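Local coordinates for protein beta-glucoside phosphorylase BglX (Unidentified, PDB 5VQE) that probably cleaves beta-glucosides by transferring the glucosyl group to phosphate, as a beta-glucoside phosphorylase of glycoside hydrolase family 3, at residues E269-I274 with N311-L316; R432-L437 with A535-M540; E40-K45 with G60-R65; I159-T164 with F511-H516. All coordinates share one frame; numbering follows the deposited sequence.

Interactions 1 and 3 lie in the TIM-barrel part of the chain, interaction 2 in the later domain built round a six-stranded mixed sheet, and interaction 4 joins the two. Along the chain interaction 3 closes first; interaction 4 then spans a long excursion that contains interaction 1, and its segments alternate with those of interaction 2. The centres of interactions 1 and 3 are 24 Å apart, yet they touch through M315 and A61, and L316 pairs with strand 38-42. Interactions 2 and 4, 20 Å apart between centres, meet where F511 packs on V537 and M540. M63 and R163 bring interactions 3 and 4 to the sugar pocket.

Interaction 1 of 4, residues E269-I274 with N311-L316; sequences ELMQGI and NGADML
M271 and Q272 of helix 268-278 pack against N311, G312 and A313, where helix 301-310 of the barrel domain ends in a Schellman motif. G312 has the positive phi of that cap, 133°, and its CA is the one nearest M271 CA across the contact. A side chain would not fit there: a CB on G312 would run into CB of M271. The tight half of the contact belongs to M271. Its chain turns at chi3 (-69°), bringing CE to 3.7 Å from A313 N while CB sits 3.6 Å from N311 O. SD lies 4.1 Å from the methyl CB of A313. On the inner side M271 also touches I285 of strand 284-287, which places this half between helix and barrel wall.

The other half is polar and partly open to solvent. The side chain of Q272 is extended beyond CG and lies across the N311 carbonyl, with CD 3.2 Å from N311 O. No bond forms to that oxygen; NE2 of Q272 instead donates to the carbonyl of Q310, one residue earlier. An alanine in place of Q272 would probably leave the Q310 carbonyl without this donor and the water at the amide tip less firmly held. N311 is anchored separately, through ND2 to the carbonyl of L266. Between the two amides a single water donates twice, to Q272 OE1 at 3.0 Å and to N311 OD1 at 3.0 Å.

Interaction 2 of 4, residues R432-L437 with A535-M540; sequences RLFKGL and ATVRMM
Two helices that pack beside strand 469-475 of the six-stranded mixed sheet meet here through F434 and L433 on helix 429-441 and V537 on helix 534-544. Over these segments the helix axes run in nearly the same direction, 25° apart, and approach to 9.7 Å. V537 is at the centre of the contact. Its CG1, anti to the backbone N at chi1 165°, reaches the partner helix beside F434, 3.7 Å from F434 CB and near the plane of that ring at its edge. The same methyl touches L433 CD2 at 3.9 Å and L437 CD1 at 4.2 Å, so one branch of a valine is held by three residues of the facing helix. Deeper in, F434 CE1 lies 4.0 Å from M540 CG, and the phenyl ring goes on to I471 of the strand while V537 reaches Y473.

Toward the outside the character changes. R538 extends from CG to NE and crosses both leucines at about a right angle: L433 CD1 sits over one face of the guanidinium, 3.9 Å from R538 NH2, and L437 CD2 is 3.9 Å from R538 NH1. Within its own helix, NE forms a salt bridge to E534. An alanine in place of R538 would probably uncover the outer methyls of L433 and L437 and leave E534 without its mate.

Between these segments, then, adhesion is apolar: methyls and a ring fill the interior, and the guanidinium lies along the outer side, its charge probably balanced by E534.

Interaction 3 of 4, residues E40-K45 with G60-R65; sequences EIIWDK and GAVMYR
E40 and V62 begin the register of two parallel strands, followed by I41 with M63 and I42 with Y64. The backbone bonds come first. E40 N donates to A61 O, and M63 N returns a bond to E40 O at 3.0 Å; I42 N then donates to M63 O, and R65 N to I42 O at 2.9 Å. Strand 38-42 thus uses both N and O at E40 and again at I42. A CA-H...O contact from V62 CA to E40 O, 3.0 Å, adds a second approach to that oxygen.

The apolar contacts fall on the two faces of the sheet. With E40 and Y64 on one face, I42 CD1 presses on V62 CG1 at 3.6 Å, and I42 CG2 lies 4.0 Å from Y64 CD1, the two side chains side by side. Helix 69-82 packs over this face through F75. On the opposite face I41 CG1, anti to the backbone N (chi1 -162°), is 4.1 Å from M63 CE, and I41 CD1 rests against the aliphatic part of R65, 3.7 Å from its CG.

Polar ends are settled elsewhere: E40 OE2 bonds to T319, and Y64 OH to T76. Neighbouring parallel strands with helices outside and the active site at their C-terminal ends are typical of a TIM barrel; here M63 of strand 61-64 touches the bound 2-fluoroglucose, although the 14 residues joining the strands contain no helix.

Interaction 4 of 4, residues I159-T164 with F511-H516; sequences ITNVRT and FSNPYH
N161 reaches across to N513 and P514 from the loop that follows strand 143-144. From CB the chain runs to CG, anti to the backbone N at chi1 -160°, and CG comes within 3.9 Å of P514 CD. OD1 lies 3.6 Å from P514 CD and accepts from a water at 2.8 Å, which is also bonded to S512 OG, at 2.7 Å. ND2 donates to N513 OD1 at 3.2 Å, straight at the hydrogen (170°) but from above the plane of the N513 carboxamide. The same ND2 sits near the plane of the Y515 ring at its edge, 3.6 Å from CD1.

N513 OD1 has a second donor: Y515 N closes an Asx turn onto it from the opposite face, so the acceptor is gripped from both sides. V162 CG1 presses to 3.1 Å on S512 O, with P514 CD at 4.0 Å. Next door, R163 NH1 donates to I159 O, while its NH2 binds O3 of the sugar and its NE pairs with E94.

Both ends of a buried amide are therefore engaged. The bond and the water tie the loop bearing the sugar-binding arginine to the following domain, which is likely to limit its shifts.

Interaction 1 of 4, residues E269-I274 with N311-L316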
# COMPACT_ATOMS: atom_id res chain seq x y z
N GLU A 269 1.58 14.09 21.22
CA GLU A 269 0.24 13.73 21.66
C GLU A 269 -0.25 12.44 21.00
O GLU A 269 -0.87 11.59 21.65
CB GLU A 269 -0.74 14.87 21.35
CG GLU A 269 -0.51 16.13 22.15
CD GLU A 269 0.54 17.06 21.56
OE1 GLU A 269 0.98 16.83 20.41
OE2 GLU A 269 0.93 18.03 22.24
N LEU A 270 0.02 12.28 19.71
CA LEU A 270 -0.48 11.10 19.01
C LEU A 270 0.40 9.87 19.27
O LEU A 270 -0.12 8.78 19.55
CB LEU A 270 -0.59 11.38 17.51
CG LEU A 270 -1.63 12.45 17.15
CD1 LEU A 270 -1.64 12.75 15.65
CD2 LEU A 270 -3.03 12.05 17.62
N MET A 271 1.72 10.02 19.19
CA MET A 271 2.58 8.85 19.35
C MET A 271 2.77 8.48 20.82
O MET A 271 2.74 7.30 21.17
CB MET A 271 3.92 9.09 18.67
CG MET A 271 3.82 9.13 17.16
SD MET A 271 5.40 9.12 16.29
CE MET A 271 6.02 10.74 16.74
N GLN A 272 2.95 9.45 21.70
CA GLN A 272 3.18 9.13 23.10
C GLN A 272 1.88 9.12 23.89
O GLN A 272 1.61 8.18 24.64
CB GLN A 272 4.20 10.12 23.70
CG GLN A 272 5.64 9.73 23.39
CD GLN A 272 6.62 10.89 23.53
OE1 GLN A 272 6.23 12.03 23.76
NE2 GLN A 272 7.91 10.58 23.39
N GLY A 273 1.04 10.14 23.70
CA GLY A 273 -0.22 10.20 24.43
C GLY A 273 -1.20 9.11 24.05
O GLY A 273 -1.76 8.43 24.91
N ILE A 274 -1.45 8.93 22.75
CA ILE A 274 -2.44 7.95 22.31
C ILE A 274 -1.81 6.56 22.17
O ILE A 274 -2.23 5.61 22.85
CB ILE A 274 -3.10 8.39 20.99
CG1 ILE A 274 -3.86 9.71 21.17
CG2 ILE A 274 -4.05 7.31 20.47
CD1 ILE A 274 -4.98 9.70 22.23
N ASN A 311 9.65 12.65 20.09
CA ASN A 311 8.22 12.63 20.34
C ASN A 311 7.60 11.25 20.16
O ASN A 311 6.38 11.12 20.30
CB ASN A 311 7.52 13.65 19.43
CG ASN A 311 7.78 15.08 19.87
OD1 ASN A 311 8.49 15.32 20.84
ND2 ASN A 311 7.20 16.04 19.16
N GLY A 312 8.40 10.22 19.88
CA GLY A 312 7.89 8.86 19.99
C GLY A 312 8.20 7.93 18.84
O GLY A 312 7.96 6.72 18.94
N ALA A 313 8.72 8.45 17.73
CA ALA A 313 9.13 7.60 16.63
C ALA A 313 10.44 6.90 16.97
O ALA A 313 11.34 7.50 17.55
CB ALA A 313 9.28 8.42 15.35
N ASP A 314 10.54 5.63 16.61
CA ASP A 314 11.78 4.88 16.80
C ASP A 314 12.69 4.94 15.59
O ASP A 314 13.91 4.82 15.74
CB ASP A 314 11.47 3.42 17.13
CG ASP A 314 10.64 3.26 18.38
OD1 ASP A 314 10.97 3.92 19.40
OD2 ASP A 314 9.65 2.49 18.35
N MET A 315 12.12 5.15 14.40
CA MET A 315 12.89 5.11 13.17
C MET A 315 12.38 6.14 12.17
O MET A 315 11.17 6.33 12.01
CB MET A 315 12.84 3.70 12.58
CG MET A 315 13.44 3.53 11.22
SD MET A 315 13.70 1.79 10.76
CE MET A 315 14.00 1.00 12.30
N LEU A 316 13.33 6.81 11.51
CA LEU A 316 13.05 7.73 10.42
C LEU A 316 13.17 6.98 9.11
O LEU A 316 14.20 6.34 8.84
CB LEU A 316 14.03 8.91 10.43
CG LEU A 316 13.95 9.84 11.64
CD1 LEU A 316 15.26 10.58 11.85
CD2 LEU A 316 12.83 10.84 11.45
O HOH W 1 8.05 14.43 23.68

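Interaction 2 of 4, residues R432-L437 with A535-M540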
# COMPACT_ATOMS: atom_id res chain seq x y z
N ARG A 432 -4.74 -4.98 -23.87
CA ARG A 432 -4.46 -5.76 -25.07
C ARG A 432 -4.88 -7.21 -24.88
O ARG A 432 -5.53 -7.81 -25.76
CB ARG A 432 -2.97 -5.70 -25.41
CG ARG A 432 -2.48 -4.36 -25.95
CD ARG A 432 -1.05 -4.51 -26.50
NE ARG A 432 -0.44 -3.23 -26.87
CZ ARG A 432 -0.64 -2.60 -28.02
NH1 ARG A 432 -1.45 -3.11 -28.95
NH2 ARG A 432 -0.03 -1.44 -28.25
N LEU A 433 -4.54 -7.80 -23.74
CA LEU A 433 -4.98 -9.16 -23.44
C LEU A 433 -6.50 -9.25 -23.50
O LEU A 433 -7.05 -10.14 -24.17
CB LEU A 433 -4.47 -9.60 -22.07
CG LEU A 433 -4.95 -10.98 -21.62
CD1 LEU A 433 -4.43 -12.08 -22.55
CD2 LEU A 433 -4.56 -11.26 -20.17
N PHE A 434 -7.18 -8.35 -22.80
CA PHE A 434 -8.64 -8.33 -22.80
C PHE A 434 -9.18 -8.24 -24.23
O PHE A 434 -10.10 -8.97 -24.60
CB PHE A 434 -9.14 -7.16 -21.94
CG PHE A 434 -10.64 -7.08 -21.82
CD1 PHE A 434 -11.33 -7.96 -21.01
CD2 PHE A 434 -11.35 -6.09 -22.49
CE1 PHE A 434 -12.70 -7.87 -20.88
CE2 PHE A 434 -12.71 -6.00 -22.37
CZ PHE A 434 -13.40 -6.90 -21.57
N LYS A 435 -8.60 -7.36 -25.04
CA LYS A 435 -9.02 -7.25 -26.44
C LYS A 435 -8.86 -8.59 -27.15
O LYS A 435 -9.79 -9.07 -27.80
CB LYS A 435 -8.21 -6.17 -27.15
CG LYS A 435 -8.63 -5.90 -28.60
CD LYS A 435 -7.92 -4.68 -29.16
CE LYS A 435 -8.43 -4.29 -30.55
NZ LYS A 435 -8.03 -5.28 -31.59
N GLY A 436 -7.69 -9.22 -27.01
CA GLY A 436 -7.47 -10.50 -27.67
C GLY A 436 -8.43 -11.58 -27.21
O GLY A 436 -8.88 -12.40 -28.02
N LEU A 437 -8.75 -11.61 -25.92
CA LEU A 437 -9.64 -12.65 -25.42
C LEU A 437 -11.07 -12.45 -25.91
O LEU A 437 -11.78 -13.43 -26.13
CB LEU A 437 -9.60 -12.70 -23.88
CG LEU A 437 -8.27 -13.13 -23.26
CD1 LEU A 437 -8.38 -13.13 -21.74
CD2 LEU A 437 -7.82 -14.50 -23.76
N ALA A 535 -4.85 -12.21 -14.20
CA ALA A 535 -5.83 -13.07 -13.56
C ALA A 535 -7.22 -12.43 -13.57
O ALA A 535 -8.21 -13.10 -13.87
CB ALA A 535 -5.40 -13.39 -12.13
N THR A 536 -7.30 -11.14 -13.26
CA THR A 536 -8.60 -10.48 -13.21
C THR A 536 -9.18 -10.30 -14.60
O THR A 536 -10.40 -10.37 -14.76
CB THR A 536 -8.47 -9.14 -12.50
OG1 THR A 536 -7.84 -9.34 -11.23
CG2 THR A 536 -9.83 -8.49 -12.29
N VAL A 537 -8.33 -10.07 -15.60
CA VAL A 537 -8.81 -9.93 -16.97
C VAL A 537 -9.41 -11.24 -17.46
O VAL A 537 -10.49 -11.26 -18.06
CB VAL A 537 -7.67 -9.45 -17.89
CG1 VAL A 537 -8.03 -9.64 -19.37
CG2 VAL A 537 -7.32 -7.98 -17.62
N ARG A 538 -8.72 -12.35 -17.22
CA ARG A 538 -9.24 -13.64 -17.67
C ARG A 538 -10.55 -13.98 -16.97
O ARG A 538 -11.47 -14.51 -17.60
CB ARG A 538 -8.20 -14.75 -17.44
CG ARG A 538 -6.95 -14.58 -18.27
CD ARG A 538 -6.01 -15.77 -18.17
NE ARG A 538 -4.83 -15.57 -19.02
CZ ARG A 538 -4.77 -15.85 -20.32
NH1 ARG A 538 -5.82 -16.36 -20.95
NH2 ARG A 538 -3.66 -15.61 -21.00
N MET A 539 -10.67 -13.69 -15.68
CA MET A 539 -11.91 -13.99 -14.98
C MET A 539 -13.03 -13.05 -15.39
O MET A 539 -14.20 -13.44 -15.40
CB MET A 539 -11.70 -13.96 -13.47
CG MET A 539 -10.91 -15.13 -12.92
SD MET A 539 -11.57 -16.74 -13.45
CE MET A 539 -13.26 -16.60 -12.94
N MET A 540 -12.70 -11.81 -15.74
CA MET A 540 -13.71 -10.91 -16.29
C MET A 540 -14.33 -11.51 -17.55
O MET A 540 -15.56 -11.51 -17.71
CB MET A 540 -13.08 -9.55 -16.60
CG MET A 540 -14.05 -8.53 -17.17
SD MET A 540 -15.31 -8.02 -16.00
CE MET A 540 -14.36 -6.93 -14.96

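Interaction 3 of 4, residues E40-K45 with G60-R65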
# COMPACT_ATOMS: atom_id res chain seq x y z
N GLU A 40 17.22 3.54 4.95
CA GLU A 40 17.60 4.11 3.66
C GLU A 40 16.93 3.36 2.52
O GLU A 40 16.86 2.13 2.52
CB GLU A 40 19.12 4.05 3.49
CG GLU A 40 19.87 5.15 4.20
CD GLU A 40 19.58 6.53 3.61
OE1 GLU A 40 19.58 6.68 2.37
OE2 GLU A 40 19.32 7.47 4.39
N ILE A 41 16.47 4.12 1.52
CA ILE A 41 15.84 3.53 0.35
C ILE A 41 16.92 3.01 -0.60
O ILE A 41 18.02 3.55 -0.68
CB ILE A 41 14.92 4.56 -0.35
CG1 ILE A 41 13.93 3.85 -1.27
CG2 ILE A 41 15.73 5.60 -1.11
CD1 ILE A 41 12.83 4.77 -1.78
N ILE A 42 16.59 1.95 -1.33
CA ILE A 42 17.52 1.33 -2.27
C ILE A 42 16.81 1.09 -3.59
O ILE A 42 15.69 0.55 -3.62
CB ILE A 42 18.11 0.03 -1.70
CG1 ILE A 42 19.17 0.40 -0.66
CG2 ILE A 42 18.71 -0.84 -2.80
CD1 ILE A 42 19.75 -0.74 0.07
N TRP A 43 17.46 1.48 -4.68
CA TRP A 43 16.98 1.26 -6.04
C TRP A 43 18.08 0.56 -6.83
O TRP A 43 19.26 0.61 -6.46
CB TRP A 43 16.59 2.56 -6.77
CG TRP A 43 16.75 3.85 -5.99
CD1 TRP A 43 17.85 4.27 -5.30
CD2 TRP A 43 15.77 4.89 -5.84
NE1 TRP A 43 17.62 5.49 -4.73
CE2 TRP A 43 16.35 5.90 -5.05
CE3 TRP A 43 14.46 5.06 -6.30
CZ2 TRP A 43 15.66 7.06 -4.70
CZ3 TRP A 43 13.78 6.22 -5.96
CH2 TRP A 43 14.38 7.21 -5.16
N ASP A 44 17.69 -0.09 -7.92
CA ASP A 44 18.63 -0.78 -8.81
C ASP A 44 18.62 -0.06 -10.16
O ASP A 44 17.81 -0.35 -11.03
CB ASP A 44 18.28 -2.25 -8.96
CG ASP A 44 19.34 -3.03 -9.74
OD1 ASP A 44 19.11 -4.22 -10.05
OD2 ASP A 44 20.42 -2.46 -10.01
N LYS A 45 19.53 0.90 -10.31
CA LYS A 45 19.74 1.58 -11.58
C LYS A 45 21.25 1.71 -11.77
O LYS A 45 21.97 1.98 -10.80
CB LYS A 45 19.09 2.97 -11.61
N GLY A 60 20.05 1.53 10.18
CA GLY A 60 19.41 0.43 10.89
C GLY A 60 18.58 -0.46 9.98
O GLY A 60 18.30 -1.61 10.33
N ALA A 61 18.19 0.06 8.81
CA ALA A 61 17.32 -0.67 7.90
C ALA A 61 17.47 -0.12 6.49
O ALA A 61 18.02 0.97 6.29
CB ALA A 61 15.85 -0.59 8.35
N VAL A 62 16.99 -0.89 5.52
CA VAL A 62 16.81 -0.42 4.15
C VAL A 62 15.44 -0.87 3.67
O VAL A 62 14.84 -1.81 4.21
CB VAL A 62 17.90 -0.94 3.19
CG1 VAL A 62 19.26 -0.46 3.62
CG2 VAL A 62 17.87 -2.46 3.11
N MET A 63 14.94 -0.19 2.64
CA MET A 63 13.75 -0.62 1.91
C MET A 63 14.09 -0.74 0.43
O MET A 63 14.70 0.17 -0.15
CB MET A 63 12.58 0.37 2.07
CG MET A 63 11.25 -0.22 1.55
SD MET A 63 9.98 0.95 1.05
CE MET A 63 10.64 1.51 -0.51
N TYR A 64 13.70 -1.86 -0.17
CA TYR A 64 13.90 -2.08 -1.60
C TYR A 64 12.72 -1.49 -2.36
O TYR A 64 11.56 -1.82 -2.08
CB TYR A 64 14.00 -3.57 -1.94
CG TYR A 64 15.19 -4.32 -1.35
CD1 TYR A 64 16.39 -3.68 -1.10
CD2 TYR A 64 15.10 -5.67 -1.07
CE1 TYR A 64 17.46 -4.36 -0.57
CE2 TYR A 64 16.18 -6.36 -0.53
CZ TYR A 64 17.36 -5.70 -0.29
OH TYR A 64 18.43 -6.37 0.23
N ARG A 65 13.01 -0.59 -3.30
CA ARG A 65 12.06 -0.26 -4.35
C ARG A 65 11.88 -1.47 -5.25
O ARG A 65 12.64 -2.44 -5.15
CB ARG A 65 12.56 0.93 -5.17
CG ARG A 65 12.46 2.27 -4.44
CD ARG A 65 11.01 2.74 -4.27
NE ARG A 65 10.25 2.69 -5.52
CZ ARG A 65 10.46 3.50 -6.55
NH1 ARG A 65 11.41 4.42 -6.50
NH2 ARG A 65 9.71 3.38 -7.64

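Interaction 4 of 4, residues I159-T164 with F511-H516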
# COMPACT_ATOMS: atom_id res chain seq x y z
N ILE A 159 -5.21 8.44 -2.45
CA ILE A 159 -4.11 7.64 -1.93
C ILE A 159 -4.59 6.54 -1.00
O ILE A 159 -3.77 5.75 -0.50
CB ILE A 159 -3.06 8.54 -1.23
CG1 ILE A 159 -1.70 7.85 -1.12
CG2 ILE A 159 -3.54 9.01 0.14
CD1 ILE A 159 -1.01 7.64 -2.45
N THR A 160 -5.90 6.44 -0.77
CA THR A 160 -6.49 5.31 -0.06
C THR A 160 -7.09 4.35 -1.09
O THR A 160 -6.36 3.58 -1.71
CB THR A 160 -7.52 5.80 0.95
OG1 THR A 160 -8.39 6.76 0.34
CG2 THR A 160 -6.81 6.45 2.14
N ASN A 161 -8.40 4.42 -1.32
CA ASN A 161 -9.03 3.79 -2.48
C ASN A 161 -8.73 2.29 -2.45
O ASN A 161 -8.90 1.66 -1.39
CB ASN A 161 -8.54 4.52 -3.73
CG ASN A 161 -9.45 4.31 -4.92
OD1 ASN A 161 -9.16 3.50 -5.81
ND2 ASN A 161 -10.56 5.03 -4.94
N VAL A 162 -8.25 1.69 -3.54
CA VAL A 162 -8.08 0.24 -3.58
C VAL A 162 -6.95 -0.25 -2.69
O VAL A 162 -6.81 -1.47 -2.53
CB VAL A 162 -7.82 -0.27 -5.01
CG1 VAL A 162 -9.04 -0.00 -5.89
CG2 VAL A 162 -6.57 0.35 -5.61
N ARG A 163 -6.14 0.64 -2.11
CA ARG A 163 -5.12 0.20 -1.17
C ARG A 163 -5.71 -0.22 0.17
O ARG A 163 -4.99 -0.83 0.98
CB ARG A 163 -4.08 1.30 -0.95
CG ARG A 163 -3.28 1.67 -2.20
CD ARG A 163 -2.38 2.86 -1.92
NE ARG A 163 -1.19 2.51 -1.15
CZ ARG A 163 -0.49 3.38 -0.42
NH1 ARG A 163 -0.87 4.65 -0.34
NH2 ARG A 163 0.58 2.96 0.24
N THR A 164 -6.98 0.08 0.42
CA THR A 164 -7.66 -0.27 1.65
C THR A 164 -8.53 -1.50 1.45
O THR A 164 -8.79 -1.94 0.32
CB THR A 164 -8.54 0.88 2.15
OG1 THR A 164 -9.74 0.94 1.36
CG2 THR A 164 -7.83 2.22 2.09
N PHE A 511 -11.06 -1.54 -13.55
CA PHE A 511 -10.07 -2.46 -13.00
C PHE A 511 -9.23 -1.80 -11.91
O PHE A 511 -8.14 -2.28 -11.58
CB PHE A 511 -9.18 -3.00 -14.13
CG PHE A 511 -9.88 -3.99 -15.03
CD1 PHE A 511 -10.71 -3.56 -16.06
CD2 PHE A 511 -9.72 -5.36 -14.84
CE1 PHE A 511 -11.36 -4.47 -16.89
CE2 PHE A 511 -10.37 -6.27 -15.67
CZ PHE A 511 -11.19 -5.82 -16.70
N SER A 512 -9.74 -0.72 -11.31
CA SER A 512 -9.08 -0.13 -10.16
C SER A 512 -10.07 0.68 -9.33
O SER A 512 -10.76 0.11 -8.47
CB SER A 512 -7.90 0.72 -10.62
OG SER A 512 -7.00 0.93 -9.56
N ASN A 513 -10.20 1.98 -9.60
CA ASN A 513 -11.02 2.86 -8.78
C ASN A 513 -12.47 2.37 -8.75
O ASN A 513 -13.09 2.23 -9.82
CB ASN A 513 -10.94 4.28 -9.33
CG ASN A 513 -11.65 5.31 -8.46
OD1 ASN A 513 -12.39 4.97 -7.55
ND2 ASN A 513 -11.43 6.58 -8.76
N PRO A 514 -13.05 2.09 -7.58
CA PRO A 514 -14.42 1.58 -7.53
C PRO A 514 -15.50 2.65 -7.65
O PRO A 514 -16.68 2.31 -7.66
CB PRO A 514 -14.49 0.92 -6.15
CG PRO A 514 -13.58 1.80 -5.34
CD PRO A 514 -12.44 2.14 -6.24
N TYR A 515 -15.12 3.92 -7.75
CA TYR A 515 -16.07 5.03 -7.69
C TYR A 515 -16.32 5.68 -9.04
O TYR A 515 -16.81 6.82 -9.08
CB TYR A 515 -15.58 6.08 -6.70
CG TYR A 515 -15.37 5.56 -5.30
CD1 TYR A 515 -14.12 5.54 -4.73
CD2 TYR A 515 -16.44 5.06 -4.57
CE1 TYR A 515 -13.93 5.06 -3.45
CE2 TYR A 515 -16.26 4.58 -3.30
CZ TYR A 515 -15.01 4.58 -2.74
OH TYR A 515 -14.84 4.08 -1.46
N HIS A 516 -16.01 5.01 -10.15
CA HIS A 516 -16.08 5.69 -11.45
C HIS A 516 -17.51 6.04 -11.85
O HIS A 516 -17.69 6.87 -12.75
CB HIS A 516 -15.42 4.85 -12.54
CG HIS A 516 -13.93 4.97 -12.57
ND1 HIS A 516 -13.28 6.18 -12.42
CD2 HIS A 516 -12.97 4.04 -12.75
CE1 HIS A 516 -11.98 5.98 -12.49
NE2 HIS A 516 -11.76 4.69 -12.70
O HOH W 2 -7.56 3.16 -8.08